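Local coordinates for Lin2722 protein (Listeria innocua, PDB 3DS8) that is of unknown function but has the alpha/beta-hydrolase fold and probably hydrolyses a substrate that has not been identified, at residues W79-M84 against A116-V121; T109-D114 against P122-L127; L181-P186 against I214-D219; P186-V191 against A220-L225. All coordinates share one frame; numbering follows the deposited sequence.

Contact 1. Residues W79-M84 against A116-V121; sequences WLKIAM and AGDKTV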
loop_
_atom_site.group_PDB
_atom_site.type_symbol
_atom_site.label_atom_id
_atom_site.label_comp_id
_atom_site.label_asym_id
_atom_site.label_seq_id
_atom_site.Cartn_x
_atom_site.Cartn_y
_atom_site.Cartn_z
ATOM N N TRP A 79 -9.099 -4.727 11.239
ATOM C CA TRP A 79 -8.405 -4.219 12.427
ATOM C C TRP A 79 -7.870 -2.792 12.222
ATOM O O TRP A 79 -7.919 -1.955 13.141
ATOM C CB TRP A 79 -7.292 -5.163 12.856
ATOM C CG TRP A 79 -7.772 -6.522 13.150
ATOM C CD1 TRP A 79 -9.018 -6.892 13.586
ATOM C CD2 TRP A 79 -7.012 -7.721 13.033
ATOM N NE1 TRP A 79 -9.087 -8.277 13.710
ATOM C CE2 TRP A 79 -7.863 -8.802 13.382
ATOM C CE3 TRP A 79 -5.707 -7.997 12.663
ATOM C CZ2 TRP A 79 -7.417 -10.131 13.383
ATOM C CZ3 TRP A 79 -5.273 -9.326 12.644
ATOM C CH2 TRP A 79 -6.107 -10.361 13.033
ATOM N N LEU A 80 -7.380 -2.522 11.020
ATOM C CA LEU A 80 -6.952 -1.174 10.650
ATOM C C LEU A 80 -8.108 -0.180 10.771
ATOM O O LEU A 80 -7.923 0.905 11.328
ATOM C CB LEU A 80 -6.387 -1.179 9.232
ATOM C CG LEU A 80 -5.910 0.142 8.628
ATOM C CD1 LEU A 80 -4.767 0.690 9.473
ATOM C CD2 LEU A 80 -5.479 -0.090 7.191
ATOM N N LYS A 81 -9.286 -0.541 10.260
ATOM C CA LYS A 81 -10.481 0.316 10.391
ATOM C C LYS A 81 -10.761 0.687 11.840
ATOM O O LYS A 81 -11.010 1.828 12.165
ATOM C CB LYS A 81 -11.727 -0.375 9.790
ATOM C CG LYS A 81 -13.127 0.068 10.328
ATOM C CD LYS A 81 -13.651 1.178 9.542
ATOM C CE LYS A 81 -15.154 1.423 9.771
ATOM N NZ LYS A 81 -15.855 0.843 10.968
ATOM N N ILE A 82 -10.697 -0.296 12.729
ATOM C CA ILE A 82 -10.965 -0.063 14.145
ATOM C C ILE A 82 -9.964 0.956 14.701
ATOM O O ILE A 82 -10.339 1.901 15.400
ATOM C CB ILE A 82 -10.926 -1.384 14.949
ATOM C CG1 ILE A 82 -12.103 -2.293 14.516
ATOM C CG2 ILE A 82 -10.954 -1.119 16.456
ATOM C CD1 ILE A 82 -11.984 -3.749 15.004
ATOM N N ALA A 83 -8.708 0.772 14.350
ATOM C CA ALA A 83 -7.635 1.676 14.774
ATOM C C ALA A 83 -7.748 3.066 14.122
ATOM O O ALA A 83 -7.489 4.104 14.777
ATOM C CB ALA A 83 -6.292 1.044 14.474
HETATM N N MSE A 84 -8.118 3.103 12.854
HETATM C CA MSE A 84 -8.342 4.386 12.161
HETATM C C MSE A 84 -9.526 5.175 12.722
HETATM O O MSE A 84 -9.468 6.413 12.723
HETATM C CB MSE A 84 -8.532 4.188 10.664
HETATM C CG MSE A 84 -7.300 3.681 9.965
HETATM SE SE MSE A 84 -5.695 4.865 10.238
HETATM C CE MSE A 84 -4.853 3.938 11.805
ATOM N N ALA A 116 -14.407 3.564 1.795
ATOM C CA ALA A 116 -14.362 4.882 1.122
ATOM C C ALA A 116 -15.494 5.850 1.563
ATOM O O ALA A 116 -15.265 7.064 1.695
ATOM C CB ALA A 116 -14.363 4.688 -0.410
ATOM N N GLY A 117 -16.695 5.332 1.804
ATOM C CA GLY A 117 -17.824 6.182 2.216
ATOM C C GLY A 117 -17.945 6.490 3.715
ATOM O O GLY A 117 -18.871 7.181 4.154
ATOM N N ASP A 118 -17.013 5.988 4.508
ATOM C CA ASP A 118 -17.207 5.923 5.952
ATOM C C ASP A 118 -16.545 7.133 6.593
ATOM O O ASP A 118 -15.328 7.195 6.661
ATOM C CB ASP A 118 -16.623 4.610 6.499
ATOM C CG ASP A 118 -16.975 4.375 7.945
ATOM O OD1 ASP A 118 -17.177 5.376 8.686
ATOM O OD2 ASP A 118 -17.080 3.188 8.346
ATOM N N LYS A 119 -17.367 8.072 7.077
ATOM C CA LYS A 119 -16.888 9.322 7.665
ATOM C C LYS A 119 -16.221 9.154 9.035
ATOM O O LYS A 119 -15.627 10.087 9.536
ATOM C CB LYS A 119 -18.037 10.337 7.759
ATOM C CG LYS A 119 -18.501 10.826 6.386
ATOM C CD LYS A 119 -19.847 11.502 6.456
ATOM C CE LYS A 119 -20.364 11.867 5.049
ATOM N NZ LYS A 119 -21.845 11.961 5.029
ATOM N N THR A 120 -16.306 7.973 9.640
ATOM C CA THR A 120 -15.642 7.744 10.931
ATOM C C THR A 120 -14.164 7.365 10.798
ATOM O O THR A 120 -13.454 7.290 11.800
ATOM C CB THR A 120 -16.338 6.646 11.746
ATOM O OG1 THR A 120 -16.126 5.373 11.105
ATOM C CG2 THR A 120 -17.827 6.988 11.930
ATOM N N VAL A 121 -13.696 7.097 9.575
ATOM C CA VAL A 121 -12.259 6.872 9.375
ATOM C C VAL A 121 -11.714 7.782 8.263
ATOM O O VAL A 121 -12.486 8.229 7.422
ATOM C CB VAL A 121 -11.951 5.378 9.037
ATOM C CG1 VAL A 121 -12.456 4.449 10.148
ATOM C CG2 VAL A 121 -12.559 4.992 7.686
HETATM O O HOH W 1 -17.997 2.630 10.868
#

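Contact 2. Residues T109-D114 against P122-L127; sequences TYYAED and PTLRKL. With SO4 (sulfate ion), chain F.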
loop_
_atom_site.group_PDB
_atom_site.type_symbol
_atom_site.label_atom_id
_atom_site.label_comp_id
_atom_site.label_asym_id
_atom_site.label_seq_id
_atom_site.Cartn_x
_atom_site.Cartn_y
_atom_site.Cartn_z
ATOM N N THR A 109 -5.771 -2.075 0.209
ATOM C CA THR A 109 -6.671 -2.216 -0.928
ATOM C C THR A 109 -8.081 -2.647 -0.456
ATOM O O THR A 109 -9.102 -2.061 -0.859
ATOM C CB THR A 109 -6.088 -3.201 -1.939
ATOM O OG1 THR A 109 -4.807 -2.717 -2.366
ATOM C CG2 THR A 109 -7.029 -3.402 -3.168
ATOM N N TYR A 110 -8.149 -3.588 0.459
ATOM C CA TYR A 110 -9.422 -3.860 1.131
ATOM C C TYR A 110 -9.970 -2.606 1.817
ATOM O O TYR A 110 -11.151 -2.315 1.743
ATOM C CB TYR A 110 -9.260 -4.964 2.188
ATOM C CG TYR A 110 -9.320 -6.335 1.625
ATOM C CD1 TYR A 110 -10.530 -6.873 1.222
ATOM C CD2 TYR A 110 -8.172 -7.113 1.499
ATOM C CE1 TYR A 110 -10.588 -8.158 0.698
ATOM C CE2 TYR A 110 -8.228 -8.403 0.986
ATOM C CZ TYR A 110 -9.423 -8.908 0.580
ATOM O OH TYR A 110 -9.546 -10.206 0.075
ATOM N N TYR A 111 -9.111 -1.852 2.511
ATOM C CA TYR A 111 -9.576 -0.604 3.186
ATOM C C TYR A 111 -10.142 0.403 2.170
ATOM O O TYR A 111 -11.175 1.019 2.374
ATOM C CB TYR A 111 -8.388 -0.011 3.942
ATOM C CG TYR A 111 -8.686 1.200 4.809
ATOM C CD1 TYR A 111 -8.934 1.067 6.170
ATOM C CD2 TYR A 111 -8.674 2.485 4.253
ATOM C CE1 TYR A 111 -9.174 2.217 6.955
ATOM C CE2 TYR A 111 -8.914 3.636 5.011
ATOM C CZ TYR A 111 -9.158 3.496 6.351
ATOM O OH TYR A 111 -9.350 4.646 7.063
ATOM N N ALA A 112 -9.468 0.536 1.037
ATOM C CA ALA A 112 -9.892 1.424 -0.015
ATOM C C ALA A 112 -11.241 1.029 -0.582
ATOM O O ALA A 112 -12.074 1.915 -0.914
ATOM C CB ALA A 112 -8.843 1.430 -1.129
ATOM N N GLU A 113 -11.459 -0.274 -0.730
ATOM C CA GLU A 113 -12.729 -0.756 -1.265
ATOM C C GLU A 113 -13.863 -0.804 -0.266
ATOM O O GLU A 113 -15.031 -0.665 -0.673
ATOM C CB GLU A 113 -12.573 -2.117 -1.974
ATOM C CG GLU A 113 -11.788 -1.993 -3.276
ATOM C CD GLU A 113 -11.849 -3.206 -4.139
ATOM O OE1 GLU A 113 -12.202 -4.288 -3.609
ATOM O OE2 GLU A 113 -11.574 -3.073 -5.371
ATOM N N ASP A 114 -13.565 -0.986 1.021
ATOM C CA ASP A 114 -14.580 -1.316 1.982
ATOM C C ASP A 114 -15.030 -0.111 2.780
ATOM O O ASP A 114 -16.126 -0.127 3.306
ATOM C CB ASP A 114 -14.089 -2.397 2.945
ATOM C CG ASP A 114 -13.962 -3.762 2.299
ATOM O OD1 ASP A 114 -14.418 -3.955 1.139
ATOM O OD2 ASP A 114 -13.361 -4.642 2.944
ATOM N N PRO A 122 -10.389 8.024 8.249
ATOM C CA PRO A 122 -9.869 8.866 7.172
ATOM C C PRO A 122 -10.015 8.192 5.804
ATOM O O PRO A 122 -9.853 6.975 5.667
ATOM C CB PRO A 122 -8.422 9.074 7.565
ATOM C CG PRO A 122 -8.353 8.690 9.036
ATOM C CD PRO A 122 -9.300 7.582 9.130
ATOM N N THR A 123 -10.319 8.977 4.792
ATOM C CA THR A 123 -10.447 8.430 3.450
ATOM C C THR A 123 -9.014 8.207 2.923
ATOM O O THR A 123 -8.173 9.097 3.051
ATOM C CB THR A 123 -11.122 9.412 2.488
ATOM O OG1 THR A 123 -10.357 10.607 2.443
ATOM C CG2 THR A 123 -12.457 9.785 2.927
ATOM N N LEU A 124 -8.743 7.048 2.337
ATOM C CA LEU A 124 -7.422 6.801 1.719
ATOM C C LEU A 124 -7.343 7.616 0.429
ATOM O O LEU A 124 -8.261 7.617 -0.376
ATOM C CB LEU A 124 -7.235 5.321 1.406
ATOM C CG LEU A 124 -5.868 4.792 1.093
ATOM C CD1 LEU A 124 -4.864 5.053 2.224
ATOM C CD2 LEU A 124 -6.020 3.262 0.808
ATOM N N ARG A 125 -6.268 8.357 0.283
ATOM C CA ARG A 125 -6.030 9.190 -0.865
ATOM C C ARG A 125 -4.978 8.530 -1.781
ATOM O O ARG A 125 -5.307 8.050 -2.859
ATOM C CB ARG A 125 -5.610 10.588 -0.429
ATOM C CG ARG A 125 -5.365 11.537 -1.610
ATOM C CD ARG A 125 -4.792 12.870 -1.200
ATOM N NE ARG A 125 -3.443 12.784 -0.658
ATOM C CZ ARG A 125 -2.628 13.828 -0.556
ATOM N NH1 ARG A 125 -3.026 15.040 -0.954
ATOM N NH2 ARG A 125 -1.421 13.668 -0.084
ATOM N N LYS A 126 -3.727 8.505 -1.354
ATOM C CA LYS A 126 -2.664 7.821 -2.121
ATOM C C LYS A 126 -2.419 6.464 -1.493
ATOM O O LYS A 126 -2.348 6.358 -0.267
ATOM C CB LYS A 126 -1.389 8.609 -2.099
ATOM C CG LYS A 126 -1.506 9.965 -2.817
ATOM C CD LYS A 126 -0.293 10.792 -2.569
ATOM C CE LYS A 126 -0.360 12.127 -3.201
ATOM N NZ LYS A 126 -0.096 12.162 -4.651
ATOM N N LEU A 127 -2.278 5.444 -2.315
ATOM C CA LEU A 127 -2.063 4.062 -1.896
ATOM C C LEU A 127 -0.860 3.539 -2.668
ATOM O O LEU A 127 -0.909 3.435 -3.889
ATOM C CB LEU A 127 -3.269 3.182 -2.220
ATOM C CG LEU A 127 -3.384 1.770 -1.644
ATOM C CD1 LEU A 127 -4.809 1.212 -1.989
ATOM C CD2 LEU A 127 -2.243 0.851 -2.120
HETATM S S SO4 F . -3.134 14.806 -5.367
HETATM O O1 SO4 F . -3.828 16.090 -5.159
HETATM O O2 SO4 F . -3.139 14.583 -6.846
HETATM O O3 SO4 F . -1.761 14.844 -4.811
HETATM O O4 SO4 F . -3.787 13.732 -4.574
HETATM O O HOH W 2 -10.778 4.386 2.179
#

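Contact 3. Residues L181-P186 against I214-D219; sequences LSEDNP and IQVGED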
loop_
_atom_site.group_PDB
_atom_site.type_symbol
_atom_site.label_atom_id
_atom_site.label_comp_id
_atom_site.label_asym_id
_atom_site.label_seq_id
_atom_site.Cartn_x
_atom_site.Cartn_y
_atom_site.Cartn_z
ATOM N N LEU A 181 13.057 -10.626 -10.688
ATOM C CA LEU A 181 14.457 -10.937 -10.418
ATOM C C LEU A 181 15.274 -10.811 -11.693
ATOM O O LEU A 181 16.434 -10.403 -11.649
ATOM C CB LEU A 181 14.650 -12.309 -9.775
ATOM C CG LEU A 181 14.017 -12.391 -8.367
ATOM C CD1 LEU A 181 14.175 -13.766 -7.844
ATOM C CD2 LEU A 181 14.624 -11.349 -7.402
ATOM N N SER A 182 14.673 -11.165 -12.819
ATOM C CA SER A 182 15.322 -10.942 -14.095
ATOM C C SER A 182 14.246 -10.952 -15.166
ATOM O O SER A 182 13.125 -11.420 -14.921
ATOM C CB SER A 182 16.342 -12.056 -14.419
ATOM O OG SER A 182 15.673 -13.174 -14.946
ATOM N N GLU A 183 14.592 -10.470 -16.363
ATOM C CA GLU A 183 13.601 -10.449 -17.468
ATOM C C GLU A 183 13.042 -11.809 -17.792
ATOM O O GLU A 183 11.925 -11.914 -18.232
ATOM C CB GLU A 183 14.169 -9.863 -18.757
ATOM C CG GLU A 183 14.298 -8.369 -18.740
ATOM C CD GLU A 183 15.475 -7.927 -17.923
ATOM O OE1 GLU A 183 16.258 -8.828 -17.546
ATOM O OE2 GLU A 183 15.638 -6.710 -17.685
ATOM N N ASP A 184 13.839 -12.861 -17.606
ATOM C CA ASP A 184 13.383 -14.222 -17.872
ATOM C C ASP A 184 12.902 -14.952 -16.618
ATOM O O ASP A 184 12.712 -16.156 -16.640
ATOM C CB ASP A 184 14.465 -15.032 -18.595
ATOM C CG ASP A 184 15.803 -15.028 -17.875
ATOM O OD1 ASP A 184 15.812 -14.767 -16.651
ATOM O OD2 ASP A 184 16.850 -15.298 -18.545
ATOM N N ASN A 185 12.740 -14.227 -15.522
ATOM C CA ASN A 185 12.264 -14.832 -14.273
ATOM C C ASN A 185 11.309 -13.868 -13.568
ATOM O O ASN A 185 11.709 -13.155 -12.651
ATOM C CB ASN A 185 13.433 -15.175 -13.372
ATOM C CG ASN A 185 13.029 -16.026 -12.195
ATOM O OD1 ASN A 185 11.918 -16.587 -12.158
ATOM N ND2 ASN A 185 13.909 -16.097 -11.205
ATOM N N PRO A 186 10.059 -13.793 -14.056
ATOM C CA PRO A 186 9.086 -12.766 -13.643
ATOM C C PRO A 186 8.474 -13.061 -12.267
ATOM O O PRO A 186 7.276 -13.327 -12.108
ATOM C CB PRO A 186 8.075 -12.765 -14.799
ATOM C CG PRO A 186 8.101 -14.056 -15.303
ATOM C CD PRO A 186 9.483 -14.645 -15.107
ATOM N N ILE A 214 8.092 -1.251 -12.333
ATOM C CA ILE A 214 8.754 -2.558 -12.179
ATOM C C ILE A 214 10.242 -2.350 -11.961
ATOM O O ILE A 214 10.883 -1.602 -12.718
ATOM C CB ILE A 214 8.578 -3.433 -13.418
ATOM C CG1 ILE A 214 7.095 -3.677 -13.705
ATOM C CG2 ILE A 214 9.348 -4.788 -13.242
ATOM C CD1 ILE A 214 6.864 -4.422 -15.002
ATOM N N GLN A 215 10.798 -2.953 -10.926
ATOM C CA GLN A 215 12.208 -2.966 -10.720
ATOM C C GLN A 215 12.746 -4.355 -11.084
ATOM O O GLN A 215 12.196 -5.369 -10.679
ATOM C CB GLN A 215 12.598 -2.650 -9.268
ATOM C CG GLN A 215 12.290 -1.246 -8.828
ATOM C CD GLN A 215 12.295 -1.139 -7.321
ATOM O OE1 GLN A 215 13.264 -1.577 -6.649
ATOM N NE2 GLN A 215 11.231 -0.550 -6.773
ATOM N N VAL A 216 13.844 -4.377 -11.816
ATOM C CA VAL A 216 14.394 -5.652 -12.299
ATOM C C VAL A 216 15.775 -5.906 -11.717
ATOM O O VAL A 216 16.642 -5.000 -11.638
ATOM C CB VAL A 216 14.453 -5.722 -13.834
ATOM C CG1 VAL A 216 14.858 -7.136 -14.301
ATOM C CG2 VAL A 216 13.108 -5.330 -14.455
ATOM N N GLY A 217 16.010 -7.149 -11.360
ATOM C CA GLY A 217 17.313 -7.570 -10.901
ATOM C C GLY A 217 17.303 -8.301 -9.576
ATOM O O GLY A 217 16.317 -8.332 -8.850
ATOM N N GLU A 218 18.446 -8.898 -9.254
ATOM C CA GLU A 218 18.590 -9.629 -8.027
ATOM C C GLU A 218 18.294 -8.788 -6.813
ATOM O O GLU A 218 17.840 -9.324 -5.806
ATOM C CB GLU A 218 19.973 -10.280 -7.926
ATOM C CG GLU A 218 21.147 -9.345 -7.813
ATOM C CD GLU A 218 22.472 -10.095 -7.713
ATOM O OE1 GLU A 218 22.478 -11.354 -7.706
ATOM O OE2 GLU A 218 23.517 -9.410 -7.652
ATOM N N ASP A 219 18.506 -7.474 -6.910
ATOM C CA ASP A 219 18.209 -6.581 -5.772
ATOM C C ASP A 219 16.720 -6.313 -5.505
ATOM O O ASP A 219 16.379 -5.700 -4.489
ATOM C CB ASP A 219 18.969 -5.254 -5.868
ATOM C CG ASP A 219 18.672 -4.445 -7.139
ATOM O OD1 ASP A 219 17.663 -4.681 -7.848
ATOM O OD2 ASP A 219 19.519 -3.549 -7.444
#

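Contact 4. Residues P186-V191 against A220-L225; sequences PTDGIV and AVHQTL. With SO4 (sulfate ion), chain B.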
loop_
_atom_site.group_PDB
_atom_site.type_symbol
_atom_site.label_atom_id
_atom_site.label_comp_id
_atom_site.label_asym_id
_atom_site.label_seq_id
_atom_site.Cartn_x
_atom_site.Cartn_y
_atom_site.Cartn_z
ATOM N N PRO A 186 10.059 -13.793 -14.056
ATOM C CA PRO A 186 9.086 -12.766 -13.643
ATOM C C PRO A 186 8.474 -13.061 -12.267
ATOM O O PRO A 186 7.276 -13.327 -12.108
ATOM C CB PRO A 186 8.075 -12.765 -14.799
ATOM C CG PRO A 186 8.101 -14.056 -15.303
ATOM C CD PRO A 186 9.483 -14.645 -15.107
ATOM N N THR A 187 9.341 -13.035 -11.268
ATOM C CA THR A 187 8.932 -13.167 -9.875
ATOM C C THR A 187 9.845 -12.270 -9.070
ATOM O O THR A 187 10.956 -11.993 -9.497
ATOM C CB THR A 187 9.033 -14.607 -9.384
ATOM O OG1 THR A 187 8.674 -14.703 -7.986
ATOM C CG2 THR A 187 10.411 -15.137 -9.601
ATOM N N ASP A 188 9.383 -11.816 -7.918
ATOM C CA ASP A 188 10.288 -11.194 -6.945
ATOM C C ASP A 188 10.952 -12.167 -5.977
ATOM O O ASP A 188 11.646 -11.745 -5.052
ATOM C CB ASP A 188 9.604 -10.031 -6.216
ATOM C CG ASP A 188 8.574 -10.456 -5.184
ATOM O OD1 ASP A 188 8.454 -11.670 -4.852
ATOM O OD2 ASP A 188 7.867 -9.521 -4.695
ATOM N N GLY A 189 10.761 -13.476 -6.204
ATOM C CA GLY A 189 11.309 -14.515 -5.391
ATOM C C GLY A 189 10.186 -15.202 -4.608
ATOM O O GLY A 189 10.299 -16.372 -4.222
ATOM N N ILE A 190 9.096 -14.467 -4.373
ATOM C CA ILE A 190 7.947 -14.958 -3.610
ATOM C C ILE A 190 6.650 -14.750 -4.400
ATOM O O ILE A 190 5.841 -15.690 -4.549
ATOM C CB ILE A 190 7.835 -14.263 -2.252
ATOM C CG1 ILE A 190 9.022 -14.668 -1.353
ATOM C CG2 ILE A 190 6.511 -14.658 -1.522
ATOM C CD1 ILE A 190 8.913 -16.091 -0.825
ATOM N N VAL A 191 6.505 -13.546 -4.929
ATOM C CA VAL A 191 5.314 -13.116 -5.666
ATOM C C VAL A 191 5.609 -13.008 -7.179
ATOM O O VAL A 191 6.505 -12.260 -7.585
ATOM C CB VAL A 191 4.820 -11.735 -5.134
ATOM C CG1 VAL A 191 3.531 -11.210 -5.921
ATOM C CG2 VAL A 191 4.572 -11.759 -3.592
ATOM N N ALA A 220 15.849 -6.746 -6.422
ATOM C CA ALA A 220 14.426 -6.491 -6.310
ATOM C C ALA A 220 13.705 -7.600 -5.567
ATOM O O ALA A 220 12.515 -7.827 -5.797
ATOM C CB ALA A 220 13.819 -6.301 -7.708
ATOM N N VAL A 221 14.415 -8.304 -4.699
ATOM C CA VAL A 221 13.814 -9.451 -4.012
ATOM C C VAL A 221 12.736 -9.027 -3.039
ATOM O O VAL A 221 12.803 -7.967 -2.438
ATOM C CB VAL A 221 14.852 -10.306 -3.297
ATOM C CG1 VAL A 221 15.727 -11.002 -4.323
ATOM C CG2 VAL A 221 15.663 -9.493 -2.311
ATOM N N HIS A 222 11.738 -9.886 -2.897
ATOM C CA HIS A 222 10.516 -9.610 -2.151
ATOM C C HIS A 222 10.768 -9.022 -0.766
ATOM O O HIS A 222 10.169 -8.013 -0.411
ATOM C CB HIS A 222 9.692 -10.903 -1.981
ATOM C CG HIS A 222 8.337 -10.663 -1.418
ATOM N ND1 HIS A 222 7.365 -9.953 -2.103
ATOM C CD2 HIS A 222 7.783 -11.032 -0.238
ATOM C CE1 HIS A 222 6.278 -9.886 -1.354
ATOM N NE2 HIS A 222 6.506 -10.522 -0.216
ATOM N N GLN A 223 11.648 -9.668 -0.013
ATOM C CA GLN A 223 11.815 -9.443 1.412
ATOM C C GLN A 223 12.264 -7.994 1.736
ATOM O O GLN A 223 11.924 -7.456 2.806
ATOM C CB GLN A 223 12.834 -10.451 1.969
ATOM C CG GLN A 223 12.310 -11.874 2.047
ATOM C CD GLN A 223 12.388 -12.747 0.748
ATOM O OE1 GLN A 223 12.699 -12.280 -0.353
ATOM N NE2 GLN A 223 12.111 -14.067 0.930
ATOM N N THR A 224 13.005 -7.394 0.811
ATOM C CA THR A 224 13.570 -6.062 0.998
ATOM C C THR A 224 13.115 -5.035 -0.054
ATOM O O THR A 224 13.721 -3.956 -0.226
ATOM C CB THR A 224 15.104 -6.168 1.082
ATOM O OG1 THR A 224 15.646 -6.875 -0.044
ATOM C CG2 THR A 224 15.474 -6.919 2.372
ATOM N N LEU A 225 12.067 -5.357 -0.799
ATOM C CA LEU A 225 11.661 -4.503 -1.913
ATOM C C LEU A 225 11.232 -3.076 -1.457
ATOM O O LEU A 225 11.399 -2.098 -2.170
ATOM C CB LEU A 225 10.534 -5.178 -2.724
ATOM C CG LEU A 225 10.121 -4.483 -4.024
ATOM C CD1 LEU A 225 11.268 -4.397 -5.025
ATOM C CD2 LEU A 225 8.863 -5.225 -4.621
HETATM S S SO4 B . 3.477 -11.222 2.353
HETATM O O1 SO4 B . 2.727 -11.098 1.083
HETATM O O2 SO4 B . 4.906 -11.288 2.109
HETATM O O3 SO4 B . 3.249 -10.054 3.212
HETATM O O4 SO4 B . 3.022 -12.478 3.021
#

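Contact 1. Residues W79-M84 against A116-V121
V121 gives up the most surface here, and it does so to K81 and M84, one helical turn apart on helix 73-91. Its CG1 methyl is the atom that touches both: it sits 3.5 Å from K81 CD and 4.0 Å from M84 CB. M84, a selenomethionine in this crystal, offers only that first carbon, because its chain then bends away toward Y111, F64 and I7 in the interior. K81 crosses V121 at about a right angle. Its CG is anti to the backbone N (chi1 156°), and a bend at chi2 lays CD against the valine methyl. K81 CE, not NZ, comes closest to D118 OD2, at 3.0 Å, so the salt bridge from K81 NZ to OD2 is long, 3.7 Å; a single water also joins them, accepting from NZ and donating to OD2. The stronger partner of the ammonium is E85, on the same helix. Meanwhile OD1 of D118 is gripped twice by T120: the backbone N bonds it at 2.9 Å, closing an Asx turn, and the hydroxyl bonds it from the same face of the carboxylate. With its rotation set in this way, the aspartate holds OD2 toward the lysine. The chemistry is therefore layered. A small apolar patch packs against the core, while a partly water-mediated charge pair, probably weak, links helix 73-91 to the loop before strand 123-130.

Contact 2. Residues T109-D114 against P122-L127
With CG anti to the backbone N (chi1 -174°), Y111 reaches from helix 103-114 to the start of the neighbouring strand; L127, whose CB already points at the helix, also has CG anti to its N, and its CD1 makes the contact. The tyrosine ends on P122. Its OH donates to P122 O at 2.8 Å, in the plane of the carbonyl and on a lone pair. The acceptor also lies in the plane of the phenol ring, at its edge, and P122 CD stands 3.6 Å from the hydroxyl oxygen. Farther along the strand, L124 CB comes to the same ring's edge near CD2. One helical step on from the tyrosine, the A112 methyl receives both leucines, with L124 CD2 at 3.9 Å and L127 CD1 at 4.1 Å. That L127 CD1 methyl also reaches T109, 3.9 Å from OG1, whose hydroxyl is already committed to G105 O within the helix. A water bridges Y111 O and L124 N through two weak bonds. The axes of the short helix and strand segments come within 8.5 Å at 123°. They belong to the helix and second strand of a beta-alpha-beta unit begun by strand 95-101. On the other side of the strand K126 NZ, salt-bridged to E173, also bonds a sulfate, probably from the crystallisation liquor. Against the helix, the interface is buried and almost wholly apolar; its one direct hydrogen bond spends the tyrosine's proton on a carbonyl that precedes the strand proper, giving directional hold where the methyl contacts give little.

Contact 3. Residues L181-P186 against I214-D219
L181 and G217 meet backbone to backbone, their CA atoms 4.4 Å apart. L181 O comes to 3.1 Å from G217 CA, and in return L181 CA makes a CA-H...O contact of 3.6 Å with G217 O. The leucine's CB sets off away from the glycine, and CG lies anti to the carbonyl carbon (chi1 -65°). Beyond it CD2 comes back to the other chain, 3.8 Å from G217 O and 4.1 Å from E218 O, and also packs on V221, while CD1 packs near G189 N. G217 has a phi of 128°, a value glycine adopts readily, and it takes the chain out of strand 209-216 at this point. Beside it, V216 CG1 rests on S182 CA at 3.8 Å and faces the E183 carboxylate, whose OE2 is 3.5 Å away; the bent glutamate crosses the valine at about a right angle. S182 to N185 forms a type I turn, closed by N185 N bonding S182 O. All this lies at the surface, just past the ends of the parallel neighbours 173-180 and 209-216. Backbone bonding between G217 and E180 ends their pairing, after which one chain leads to helix 193-196 and the other toward helix 229-240.

Contact 4. Residues P186-V191 against A220-L225
I190 lies over one face of the H222 imidazole, its CB 4.1 Å from the ring centroid, a CH-pi contact, while V191 CG2 comes obliquely to CE1 at 3.4 Å. At the ring's edge, ND1 donates to D188 OD2 at 2.7 Å; the oxygen is met on its syn side, the donor 34° out of the carboxylate plane, and the two flat groups stand 50° apart. CG of D188 sits between its own backbone N and carbonyl carbon (chi1 74°), from where OD1 accepts two amide protons, from I190 N at 2.9 Å and V191 N at 2.7 Å. The first closes an Asx turn, the second extends it to an Asx motif, and together they fix the carboxylate's rotation, a second shell that aims OD2 at the histidine. A backbone bond, H222 N to D188 O, ties the two loops a second time. Nearby A220 O is buried with no partner in the model. Elsewhere on the ring's edge, NE2 donates to a sulfate at 2.9 Å, an ion also bound by S12 and N103, with S102 OG nearby. A histidine held by an aspartate beside a serine on a probable nucleophile elbow is consistent with the Ser-His-Asp triad of alpha/beta hydrolases.

Overall arrangement
Contacts 1 and 2 meet through Y111, whose hydroxyl touches both M84 and V121, so helix 73-91, helix 103-114 and the start of strand 123-130 pack as one unit. Contact 2 is the buried member, mostly methyl groups with one hydrogen bond; contact 1 passes from that core out to a hydrated charge pair. Contacts 3 and 4 lie on the opposite side of the chain's centre, their centres 8 Å apart, and share the loops after strands 173-180 and 209-216. Contact 3 is a surface meeting of backbones without a clear hydrogen bond, whereas contact 4 concentrates its polar bonds around a probable active site.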